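Local atomic coordinates of hypothetical multiheme protein (Ignicoccus hospitalis KIN4/I, PDB entry 4QO5), a protein that binds eight hemes c as a membrane-associated octaheme cytochrome and probably works in electron transfer or redox chemistry, its exact reaction being unknown. Residues Ser62-Leu65 with Asp66-Pro69; Ser166-Cys170 with His171-Val175; Trp469-Ser472 with Trp473-Ser477; Ile505-Met508 with Lys509-Arg513. All coordinates share one frame; numbering follows the deposited sequence.

Contact 1: Ser62-Leu65 with Asp66-Pro69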
loop_
_atom_site.group_PDB
_atom_site.type_symbol
_atom_site.label_atom_id
_atom_site.label_comp_id
_atom_site.label_asym_id
_atom_site.label_seq_id
_atom_site.Cartn_x
_atom_site.Cartn_y
_atom_site.Cartn_z
ATOM N N SER A 62 9.189 -35.438 9.552
ATOM C CA SER A 62 8.424 -36.434 8.831
ATOM C C SER A 62 9.256 -37.581 8.266
ATOM O O SER A 62 8.717 -38.631 7.983
ATOM C CB SER A 62 7.584 -35.795 7.723
ATOM O OG SER A 62 8.406 -35.211 6.735
ATOM N N THR A 63 10.566 -37.396 8.131
ATOM C CA THR A 63 11.409 -38.530 7.770
ATOM C C THR A 63 11.495 -39.470 8.968
ATOM O O THR A 63 11.843 -39.035 10.057
ATOM C CB THR A 63 12.822 -38.093 7.375
ATOM O OG1 THR A 63 12.758 -37.121 6.322
ATOM C CG2 THR A 63 13.637 -39.303 6.897
ATOM N N PRO A 64 11.180 -40.766 8.776
ATOM C CA PRO A 64 11.216 -41.695 9.912
ATOM C C PRO A 64 12.557 -41.658 10.633
ATOM O O PRO A 64 13.583 -41.520 9.975
ATOM C CB PRO A 64 11.009 -43.062 9.252
ATOM C CG PRO A 64 10.221 -42.756 8.024
ATOM C CD PRO A 64 10.727 -41.427 7.537
ATOM N N LEU A 65 12.544 -41.779 11.958
ATOM C CA LEU A 65 13.764 -41.612 12.733
ATOM C C LEU A 65 14.856 -42.565 12.276
ATOM O O LEU A 65 16.017 -42.162 12.172
ATOM C CB LEU A 65 13.515 -41.781 14.234
ATOM C CG LEU A 65 14.692 -41.441 15.158
ATOM C CD1 LEU A 65 15.178 -39.987 15.025
ATOM C CD2 LEU A 65 14.295 -41.733 16.598
ATOM N N ASP A 66 14.493 -43.816 11.985
ATOM C CA ASP A 66 15.504 -44.790 11.582
ATOM C C ASP A 66 16.071 -44.548 10.176
ATOM O O ASP A 66 17.009 -45.227 9.755
ATOM C CB ASP A 66 15.002 -46.240 11.745
ATOM C CG ASP A 66 13.777 -46.554 10.894
ATOM O OD1 ASP A 66 13.338 -45.694 10.107
ATOM O OD2 ASP A 66 13.256 -47.687 11.001
ATOM N N GLU A 67 15.506 -43.584 9.457
ATOM C CA GLU A 67 16.015 -43.204 8.143
ATOM C C GLU A 67 16.755 -41.868 8.172
ATOM O O GLU A 67 17.236 -41.397 7.144
ATOM C CB GLU A 67 14.881 -43.158 7.126
ATOM C CG GLU A 67 14.206 -44.526 6.948
ATOM C CD GLU A 67 13.230 -44.554 5.787
ATOM O OE1 GLU A 67 13.627 -44.161 4.667
ATOM O OE2 GLU A 67 12.069 -44.970 5.993
ATOM N N ILE A 68 16.806 -41.243 9.344
ATOM C CA ILE A 68 17.622 -40.041 9.539
ATOM C C ILE A 68 18.992 -40.546 9.972
ATOM O O ILE A 68 19.074 -41.423 10.826
ATOM C CB ILE A 68 17.032 -39.139 10.640
ATOM C CG1 ILE A 68 15.663 -38.603 10.218
ATOM C CG2 ILE A 68 17.970 -37.971 10.993
ATOM C CD1 ILE A 68 15.004 -37.692 11.274
ATOM N N PRO A 69 20.066 -40.010 9.378
ATOM C CA PRO A 69 21.424 -40.468 9.728
ATOM C C PRO A 69 21.678 -40.403 11.243
ATOM O O PRO A 69 21.323 -39.418 11.901
ATOM C CB PRO A 69 22.327 -39.482 8.989
ATOM C CG PRO A 69 21.504 -39.004 7.820
ATOM C CD PRO A 69 20.071 -38.983 8.318
#
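Pro64 O accepts the backbone hydrogen of Glu67 N at 2.9 Å. One residue on, Ile68 N reaches Leu65 O at 3.1 Å. Two successive bonds from residue i+3 back to residue i define a short 3-10 turn, here in the loop before helix 70-73.

The side chains fold over this turn. Glu67 CG is anti to its carbonyl carbon (chi1 -62°) and the chain then runs extended. This carries the carboxylate back against the proline ring, with OE2 3.5 Å from Pro64 CG. The other oxygen, OE1, makes a salt bridge with Arg115, so OE1 carries the polar contact while OE2 rests against the ring carbons. Asp66 OD1 also lies beside the ring, 3.6 Å from Pro64 CB.

On the buried side Thr63 and Ile68 meet. Thr63 CG2 touches Ile68 CG1 at 4.0 Å and Glu67 CB at 4.1 Å. Thr63 OG1 points to other partners, Ala111 O and Arg115 N. These belong to the segment around His114, an axial ligand of one of the hemes, so the turn packs against that heme site. The side chain of Ile68 lies about 5 Å from a heme c. The extended CG1-CD1 arm of Ile68 runs back to the start of the turn, with CD1 3.6 Å from Thr63 O.

Contact 2: Ser166-Cys170 with His171-Val175. With HEC (heme c), chain E.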
loop_
_atom_site.group_PDB
_atom_site.type_symbol
_atom_site.label_atom_id
_atom_site.label_comp_id
_atom_site.label_asym_id
_atom_site.label_seq_id
_atom_site.Cartn_x
_atom_site.Cartn_y
_atom_site.Cartn_z
ATOM N N SER A 166 13.857 -8.745 -11.622
ATOM C CA SER A 166 12.396 -8.671 -11.792
ATOM C C SER A 166 11.700 -10.034 -11.705
ATOM O O SER A 166 11.552 -10.571 -10.606
ATOM C CB SER A 166 12.006 -7.907 -13.070
ATOM O OG SER A 166 12.577 -8.450 -14.236
ATOM N N CYS A 167 11.314 -10.603 -12.839
ATOM C CA CYS A 167 10.535 -11.862 -12.823
ATOM C C CYS A 167 11.199 -12.941 -11.983
ATOM O O CYS A 167 10.527 -13.632 -11.227
ATOM C CB CYS A 167 10.329 -12.455 -14.205
ATOM S SG CYS A 167 10.176 -11.346 -15.579
ATOM N N LEU A 168 12.518 -13.107 -12.124
ATOM C CA LEU A 168 13.165 -14.247 -11.479
ATOM C C LEU A 168 13.323 -14.088 -9.970
ATOM O O LEU A 168 13.577 -15.062 -9.267
ATOM C CB LEU A 168 14.500 -14.573 -12.160
ATOM C CG LEU A 168 14.323 -14.738 -13.669
ATOM C CD1 LEU A 168 15.642 -15.136 -14.311
ATOM C CD2 LEU A 168 13.244 -15.788 -13.990
ATOM N N ALA A 169 13.160 -12.867 -9.458
ATOM C CA ALA A 169 13.176 -12.665 -8.010
ATOM C C ALA A 169 12.037 -13.438 -7.324
ATOM O O ALA A 169 12.176 -13.921 -6.196
ATOM C CB ALA A 169 13.078 -11.172 -7.669
ATOM N N CYS A 170 10.895 -13.535 -7.988
ATOM C CA CYS A 170 9.793 -14.288 -7.405
ATOM C C CYS A 170 9.718 -15.706 -7.898
ATOM O O CYS A 170 9.422 -16.605 -7.118
ATOM C CB CYS A 170 8.472 -13.625 -7.715
ATOM S SG CYS A 170 8.529 -11.974 -6.983
ATOM N N HIS A 171 9.952 -15.887 -9.195
ATOM C CA HIS A 171 9.851 -17.206 -9.819
ATOM C C HIS A 171 11.056 -18.115 -9.543
ATOM O O HIS A 171 10.921 -19.342 -9.543
ATOM C CB HIS A 171 9.663 -17.071 -11.344
ATOM C CG HIS A 171 8.289 -16.629 -11.746
ATOM N ND1 HIS A 171 7.346 -17.501 -12.256
ATOM C CD2 HIS A 171 7.699 -15.407 -11.720
ATOM C CE1 HIS A 171 6.236 -16.837 -12.520
ATOM N NE2 HIS A 171 6.427 -15.568 -12.208
ATOM N N GLY A 172 12.229 -17.524 -9.340
ATOM C CA GLY A 172 13.445 -18.322 -9.153
ATOM C C GLY A 172 14.427 -18.173 -10.294
ATOM O O GLY A 172 14.026 -17.974 -11.449
ATOM N N THR A 173 15.720 -18.252 -9.967
ATOM C CA THR A 173 16.784 -18.232 -10.959
ATOM C C THR A 173 17.358 -19.635 -11.103
ATOM O O THR A 173 17.013 -20.541 -10.349
ATOM C CB THR A 173 17.969 -17.350 -10.497
ATOM O OG1 THR A 173 18.340 -17.746 -9.162
ATOM C CG2 THR A 173 17.605 -15.874 -10.511
ATOM N N VAL A 174 18.256 -19.798 -12.065
ATOM C CA VAL A 174 19.102 -20.993 -12.125
ATOM C C VAL A 174 20.447 -20.631 -11.482
ATOM O O VAL A 174 21.120 -19.701 -11.917
ATOM C CB VAL A 174 19.330 -21.449 -13.568
ATOM C CG1 VAL A 174 20.419 -22.536 -13.632
ATOM C CG2 VAL A 174 18.036 -21.956 -14.160
ATOM N N VAL A 175 20.801 -21.333 -10.413
ATOM C CA VAL A 175 22.030 -21.062 -9.701
ATOM C C VAL A 175 23.172 -21.852 -10.353
ATOM O O VAL A 175 23.079 -23.070 -10.554
ATOM C CB VAL A 175 21.912 -21.440 -8.207
ATOM C CG1 VAL A 175 23.230 -21.147 -7.481
ATOM C CG2 VAL A 175 20.733 -20.697 -7.549
HETATM FE FE HEC E . 4.894 -13.966 -12.455
HETATM C CHA HEC E . 2.594 -16.575 -12.298
HETATM C CHB HEC E . 4.796 -14.185 -15.868
HETATM C CHC HEC E . 7.007 -11.260 -12.704
HETATM C CHD HEC E . 4.546 -13.406 -9.125
HETATM N NA HEC E . 3.842 -15.125 -13.799
HETATM C C1A HEC E . 3.043 -16.214 -13.543
HETATM C C2A HEC E . 2.772 -16.888 -14.797
HETATM C C3A HEC E . 3.384 -16.201 -15.760
HETATM C C4A HEC E . 4.057 -15.087 -15.157
HETATM C CMA HEC E . 3.410 -16.464 -17.279
HETATM C CAA HEC E . 1.944 -18.181 -14.983
HETATM C CBA HEC E . 2.990 -19.292 -15.133
HETATM C CGA HEC E . 2.377 -20.673 -15.217
HETATM O O1A HEC E . 2.467 -21.311 -16.298
HETATM O O2A HEC E . 1.802 -21.131 -14.203
HETATM N NB HEC E . 5.731 -12.976 -13.967
HETATM C C1B HEC E . 5.547 -13.183 -15.313
HETATM C C2B HEC E . 6.353 -12.256 -16.062
HETATM C C3B HEC E . 6.895 -11.408 -15.178
HETATM C C4B HEC E . 6.575 -11.883 -13.853
HETATM C CMB HEC E . 6.325 -12.165 -17.609
HETATM C CAB HEC E . 7.766 -10.141 -15.343
HETATM C CBB HEC E . 7.746 -9.358 -16.673
HETATM N NC HEC E . 5.605 -12.561 -11.228
HETATM C C1C HEC E . 6.550 -11.586 -11.457
HETATM C C2C HEC E . 7.060 -11.118 -10.183
HETATM C C3C HEC E . 6.216 -11.635 -9.279
HETATM C C4C HEC E . 5.388 -12.614 -9.876
HETATM C CMC HEC E . 7.998 -9.887 -10.079
HETATM C CAC HEC E . 6.018 -11.517 -7.777
HETATM C CBC HEC E . 5.887 -10.017 -7.374
HETATM N ND HEC E . 3.762 -14.854 -10.949
HETATM C C1D HEC E . 3.766 -14.425 -9.633
HETATM C C2D HEC E . 2.804 -15.189 -8.887
HETATM C C3D HEC E . 2.181 -16.166 -9.874
HETATM C C4D HEC E . 2.835 -15.890 -11.128
HETATM C CMD HEC E . 2.474 -15.044 -7.399
HETATM C CAD HEC E . 1.061 -17.200 -9.608
HETATM C CBD HEC E . -0.248 -16.419 -9.533
HETATM C CGD HEC E . -1.436 -17.342 -9.498
HETATM O O1D HEC E . -2.530 -16.869 -9.101
HETATM O O2D HEC E . -1.303 -18.534 -9.854
HETATM O O HOH W 1 2.983 -12.332 -12.566
#
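His171 NE2 binds the heme iron at 2.2 Å, and the two cysteines before it hold the same porphyrin. Cys167, Cys170 and His171 form the classical CXXCH heme c motif. The thioether links run from Cys167 SG to CAB and from Cys170 SG to CAC of the heme; both are stretched in the model. A water lies 2.5 Å from the iron on the face opposite the histidine. This is consistent with a heme whose sixth position is exchangeable, unlike the hemes here that have two protein ligands.

The imidazole stands over the iron with its CE1 edge turned to heme NA, 3.2 Å from CE1. His171 CG lies anti to the carbonyl carbon (chi1 -74°), which leaves the ring beside Cys167 O. That oxygen is at the ring edge, near its plane, 3.4 Å from His171 CD2. It also accepts His171 N in an almost straight bond (169°), and Cys170 N as well. The first turn of the helix thus fixes the histidine backbone and flanks its ring.

Further out the helix ends. Gly172 N donates to Leu168 O at 2.8 Å, and Asn200 ND2 holds the same oxygen. Gly172 has a positive phi of 113°, where a side chain would strike the preceding carbonyl. Leu168 packs its CB on Thr173 CG2 at 3.7 Å. Gly172 O has no polar partner in the model and is covered by Leu168 CD2 at 3.4 Å.

Contact 3: Trp469-Ser472 with Trp473-Ser477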
loop_
_atom_site.group_PDB
_atom_site.type_symbol
_atom_site.label_atom_id
_atom_site.label_comp_id
_atom_site.label_asym_id
_atom_site.label_seq_id
_atom_site.Cartn_x
_atom_site.Cartn_y
_atom_site.Cartn_z
ATOM N N TRP A 469 -3.789 -4.829 -24.027
ATOM C CA TRP A 469 -4.467 -6.114 -24.046
ATOM C C TRP A 469 -3.958 -7.009 -22.910
ATOM O O TRP A 469 -4.751 -7.596 -22.178
ATOM C CB TRP A 469 -4.281 -6.771 -25.402
ATOM C CG TRP A 469 -4.602 -8.244 -25.437
ATOM C CD1 TRP A 469 -5.851 -8.830 -25.332
ATOM C CD2 TRP A 469 -3.668 -9.311 -25.610
ATOM N NE1 TRP A 469 -5.724 -10.201 -25.423
ATOM C CE2 TRP A 469 -4.400 -10.519 -25.596
ATOM C CE3 TRP A 469 -2.272 -9.366 -25.777
ATOM C CZ2 TRP A 469 -3.787 -11.771 -25.751
ATOM C CZ3 TRP A 469 -1.669 -10.604 -25.929
ATOM C CH2 TRP A 469 -2.430 -11.792 -25.917
ATOM N N VAL A 470 -2.638 -7.096 -22.757
ATOM C CA VAL A 470 -2.050 -7.867 -21.660
ATOM C C VAL A 470 -2.643 -7.482 -20.301
ATOM O O VAL A 470 -3.059 -8.354 -19.533
ATOM C CB VAL A 470 -0.495 -7.762 -21.625
ATOM C CG1 VAL A 470 0.056 -8.384 -20.345
ATOM C CG2 VAL A 470 0.115 -8.447 -22.846
ATOM N N GLU A 471 -2.724 -6.178 -20.026
ATOM C CA GLU A 471 -3.223 -5.706 -18.740
ATOM C C GLU A 471 -4.675 -6.110 -18.491
ATOM O O GLU A 471 -5.066 -6.342 -17.353
ATOM C CB GLU A 471 -3.052 -4.191 -18.612
ATOM C CG GLU A 471 -1.594 -3.803 -18.703
ATOM C CD GLU A 471 -1.348 -2.319 -18.571
ATOM O OE1 GLU A 471 -2.298 -1.566 -18.265
ATOM O OE2 GLU A 471 -0.185 -1.910 -18.779
ATOM N N SER A 472 -5.457 -6.208 -19.561
ATOM C CA SER A 472 -6.867 -6.553 -19.423
ATOM C C SER A 472 -7.016 -7.893 -18.702
ATOM O O SER A 472 -7.878 -8.036 -17.832
ATOM C CB SER A 472 -7.574 -6.559 -20.785
ATOM O OG SER A 472 -7.219 -7.688 -21.572
ATOM N N TRP A 473 -6.160 -8.863 -19.032
ATOM C CA TRP A 473 -6.162 -10.117 -18.285
ATOM C C TRP A 473 -5.175 -10.157 -17.121
ATOM O O TRP A 473 -5.571 -10.459 -15.989
ATOM C CB TRP A 473 -6.019 -11.359 -19.189
ATOM C CG TRP A 473 -5.009 -11.272 -20.295
ATOM C CD1 TRP A 473 -5.198 -10.744 -21.543
ATOM C CD2 TRP A 473 -3.665 -11.785 -20.276
ATOM N NE1 TRP A 473 -4.044 -10.871 -22.289
ATOM C CE2 TRP A 473 -3.094 -11.508 -21.537
ATOM C CE3 TRP A 473 -2.889 -12.436 -19.313
ATOM C CZ2 TRP A 473 -1.781 -11.862 -21.860
ATOM C CZ3 TRP A 473 -1.575 -12.784 -19.634
ATOM C CH2 TRP A 473 -1.040 -12.495 -20.898
ATOM N N LEU A 474 -3.902 -9.845 -17.387
ATOM C CA LEU A 474 -2.858 -9.954 -16.373
ATOM C C LEU A 474 -3.070 -9.077 -15.140
ATOM O O LEU A 474 -2.678 -9.451 -14.027
ATOM C CB LEU A 474 -1.479 -9.643 -16.989
ATOM C CG LEU A 474 -0.252 -9.824 -16.108
ATOM C CD1 LEU A 474 -0.059 -11.294 -15.777
ATOM C CD2 LEU A 474 0.987 -9.262 -16.809
ATOM N N PHE A 475 -3.651 -7.902 -15.325
ATOM C CA PHE A 475 -3.889 -7.019 -14.181
ATOM C C PHE A 475 -5.360 -7.029 -13.760
ATOM O O PHE A 475 -5.690 -7.367 -12.629
ATOM C CB PHE A 475 -3.493 -5.562 -14.476
ATOM C CG PHE A 475 -2.017 -5.339 -14.713
ATOM C CD1 PHE A 475 -1.099 -6.361 -14.575
ATOM C CD2 PHE A 475 -1.566 -4.071 -15.071
ATOM C CE1 PHE A 475 0.254 -6.131 -14.792
ATOM C CE2 PHE A 475 -0.220 -3.835 -15.289
ATOM C CZ PHE A 475 0.687 -4.870 -15.150
ATOM N N TYR A 476 -6.236 -6.643 -14.673
ATOM C CA TYR A 476 -7.600 -6.259 -14.273
ATOM C C TYR A 476 -8.511 -7.468 -14.039
ATOM O O TYR A 476 -9.156 -7.562 -12.992
ATOM C CB TYR A 476 -8.199 -5.265 -15.276
ATOM C CG TYR A 476 -7.264 -4.091 -15.517
ATOM C CD1 TYR A 476 -6.551 -3.524 -14.465
ATOM C CD2 TYR A 476 -7.071 -3.577 -16.792
ATOM C CE1 TYR A 476 -5.678 -2.470 -14.675
ATOM C CE2 TYR A 476 -6.184 -2.518 -17.010
ATOM C CZ TYR A 476 -5.503 -1.972 -15.952
ATOM O OH TYR A 476 -4.640 -0.913 -16.171
ATOM N N SER A 477 -8.534 -8.404 -14.985
ATOM C CA SER A 477 -9.376 -9.594 -14.814
ATOM C C SER A 477 -8.866 -10.367 -13.613
ATOM O O SER A 477 -9.651 -10.830 -12.795
ATOM C CB SER A 477 -9.391 -10.478 -16.061
ATOM O OG SER A 477 -9.997 -9.815 -17.155
#
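Glu471 O accepts two backbone hydrogens, from Phe475 N and from Tyr476 N, where helix 464-485 widens from alpha to pi winding. The Tyr476 N bond is the straighter of the two. The next carbonyl, Ser472 O, also has two donors. Ser477 N and Ser477 OG reach it from opposite faces of its plane, OG at 2.8 Å.

Trp473 CG sits between its backbone N and carbonyl carbon (chi1 43°). The indole therefore folds back along the preceding turn. Its edge meets the face of Trp469 in a T-shaped pair, the five-membered rings 4.7 Å apart and the planes at 71°. Trp473 NE1 is over the middle of that face, 3.3 Å from Trp469 CE2. One face of Trp473 is covered by Val470, whose CA lies 4.0 Å from the centre of the five-membered ring as a CH-pi contact. A leucine in place of Trp473 would probably leave the Trp469 face without its aromatic edge and Val470 CA without a ring to rest on.

Glu471 CG lies 3.6 Å from Phe475 CD2. Glu471 OE2 leaves the turn to make a salt bridge with Lys503 and a hydrogen bond with Tyr499, both of the second subunit. Ser472 OG bonds to Trp469 O at 2.5 Å and to Thr437 of helix 413-447. The two tryptophans pack on that same helix, while Tyr476 and Ser477 rest against Leu501 of helix 498-520.

Contact 4: Ile505-Met508 with Lys509-Arg513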
loop_
_atom_site.group_PDB
_atom_site.type_symbol
_atom_site.label_atom_id
_atom_site.label_comp_id
_atom_site.label_asym_id
_atom_site.label_seq_id
_atom_site.Cartn_x
_atom_site.Cartn_y
_atom_site.Cartn_z
ATOM N N ILE A 505 -10.812 -1.431 -22.159
ATOM C CA ILE A 505 -11.573 -1.725 -23.369
ATOM C C ILE A 505 -11.783 -0.468 -24.199
ATOM O O ILE A 505 -11.523 -0.446 -25.404
ATOM C CB ILE A 505 -12.937 -2.370 -23.036
ATOM C CG1 ILE A 505 -12.719 -3.784 -22.469
ATOM C CG2 ILE A 505 -13.822 -2.422 -24.277
ATOM C CD1 ILE A 505 -13.979 -4.418 -21.874
ATOM N N GLU A 506 -12.230 0.597 -23.544
ATOM C CA GLU A 506 -12.460 1.854 -24.238
ATOM C C GLU A 506 -11.161 2.513 -24.684
ATOM O O GLU A 506 -11.115 3.162 -25.719
ATOM C CB GLU A 506 -13.277 2.801 -23.366
ATOM C CG GLU A 506 -14.675 2.286 -23.102
ATOM C CD GLU A 506 -15.456 2.040 -24.382
ATOM O OE1 GLU A 506 -15.250 2.791 -25.366
ATOM O OE2 GLU A 506 -16.281 1.099 -24.407
ATOM N N HIS A 507 -10.103 2.335 -23.909
ATOM C CA HIS A 507 -8.802 2.872 -24.303
ATOM C C HIS A 507 -8.350 2.232 -25.616
ATOM O O HIS A 507 -7.966 2.933 -26.560
ATOM C CB HIS A 507 -7.800 2.753 -23.152
ATOM C CG HIS A 507 -6.470 3.392 -23.415
ATOM N ND1 HIS A 507 -6.343 4.552 -24.154
ATOM C CD2 HIS A 507 -5.267 3.194 -22.831
ATOM C CE1 HIS A 507 -5.079 4.938 -24.142
ATOM N NE2 HIS A 507 -4.408 4.147 -23.335
ATOM N N MET A 508 -8.464 0.910 -25.707
ATOM C CA MET A 508 -8.166 0.231 -26.966
ATOM C C MET A 508 -9.047 0.709 -28.121
ATOM O O MET A 508 -8.555 0.936 -29.230
ATOM C CB MET A 508 -8.260 -1.286 -26.800
ATOM C CG MET A 508 -7.325 -1.833 -25.729
ATOM S SD MET A 508 -7.421 -3.632 -25.657
ATOM C CE MET A 508 -6.700 -4.085 -27.238
ATOM N N LYS A 509 -10.340 0.890 -27.860
ATOM C CA LYS A 509 -11.252 1.359 -28.897
ATOM C C LYS A 509 -10.900 2.763 -29.390
ATOM O O LYS A 509 -10.982 3.050 -30.586
ATOM C CB LYS A 509 -12.704 1.293 -28.409
ATOM C CG LYS A 509 -13.241 -0.126 -28.371
ATOM C CD LYS A 509 -14.508 -0.247 -27.534
ATOM C CE LYS A 509 -15.647 0.547 -28.112
ATOM N NZ LYS A 509 -16.921 0.222 -27.395
ATOM N N THR A 510 -10.505 3.635 -28.470
ATOM C CA THR A 510 -10.108 4.989 -28.837
ATOM C C THR A 510 -8.862 4.999 -29.737
ATOM O O THR A 510 -8.824 5.702 -30.756
ATOM C CB THR A 510 -9.902 5.869 -27.585
ATOM O OG1 THR A 510 -11.179 6.125 -26.981
ATOM C CG2 THR A 510 -9.262 7.185 -27.961
ATOM N N LEU A 511 -7.860 4.198 -29.383
ATOM C CA LEU A 511 -6.662 4.075 -30.215
ATOM C C LEU A 511 -6.993 3.585 -31.630
ATOM O O LEU A 511 -6.487 4.122 -32.614
ATOM C CB LEU A 511 -5.631 3.163 -29.551
ATOM C CG LEU A 511 -4.927 3.781 -28.339
ATOM C CD1 LEU A 511 -4.051 2.757 -27.641
ATOM C CD2 LEU A 511 -4.112 4.992 -28.762
ATOM N N LEU A 512 -7.851 2.572 -31.721
ATOM C CA LEU A 512 -8.317 2.084 -33.015
ATOM C C LEU A 512 -9.041 3.168 -33.813
ATOM O O LEU A 512 -8.816 3.312 -35.016
ATOM C CB LEU A 512 -9.224 0.861 -32.833
ATOM C CG LEU A 512 -8.517 -0.416 -32.378
ATOM C CD1 LEU A 512 -9.533 -1.500 -32.011
ATOM C CD2 LEU A 512 -7.575 -0.907 -33.475
ATOM N N ARG A 513 -9.902 3.929 -33.140
ATOM C CA ARG A 513 -10.608 5.045 -33.768
ATOM C C ARG A 513 -9.674 6.139 -34.278
ATOM O O ARG A 513 -9.867 6.666 -35.375
ATOM C CB ARG A 513 -11.595 5.680 -32.794
ATOM C CG ARG A 513 -12.944 5.013 -32.728
ATOM C CD ARG A 513 -13.901 5.863 -31.909
ATOM N NE ARG A 513 -14.210 7.137 -32.557
ATOM C CZ ARG A 513 -14.395 8.284 -31.906
ATOM N NH1 ARG A 513 -14.677 9.391 -32.574
ATOM N NH2 ARG A 513 -14.292 8.323 -30.583
HETATM O O HOH W 2 -13.684 5.000 -26.048
#
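Glu506 turns at chi2 (-58°) and Lys509 at chi3 (64°), and these two bends bring their charged ends together one helical turn apart. Lys509 NZ donates to Glu506 OE2 at 3.2 Å in a salt bridge. It comes from the syn side of the carboxylate, 19° out of its plane. The other oxygen, Glu506 OE1, accepts a hydrogen from a water at 2.8 Å. That water in turn accepts from Thr510 OG1 at 2.9 Å. The carboxylate is thus held at both oxygens, one directly and one through solvent.

The lysine stem also packs alongside Ile505, with Lys509 CD 4.0 Å from Ile505 CG2. An alanine in place of Lys509 would probably leave Glu506 OE2 without its charged mate and uncover this flank of Ile505.

All of this lies on regular alpha helix, in the long C-terminal helix 498-520. Each backbone N from Lys509 to Leu512 bonds to the carbonyl four residues earlier, as in Leu511 N to His507 O at 3.1 Å. Met508 faces inward, against helices 464-485 and 413-447.

His507 and Leu511 form another pair. Leu511 CD1 sits over one face of the imidazole, 4.2 Å from His507 CE1 and offset toward the rim. His507 NE2 bonds to Tyr464 OH of its own chain, while the ring stacks with Tyr464 of the third subunit.

The four contacts follow one another along the chain without nesting. Contact 1 lies in the loop before helix 70-73, near a heme in the N-terminal part of the chain, and contact 2 lies nearest the middle, its centre about 11 Å from that of the chain. Contacts 3 and 4 lie on the successive long helices 464-485 and 498-520, across the chain's centre from contact 1. Their centres are about 15 Å apart, and they touch where Trp469 CB meets Met508 CE at 4.1 Å. The centres of contacts 1 and 4 are about 62 Å apart. The series thus runs from segments beside or bound to hemes to a helical region that meets the other two subunits.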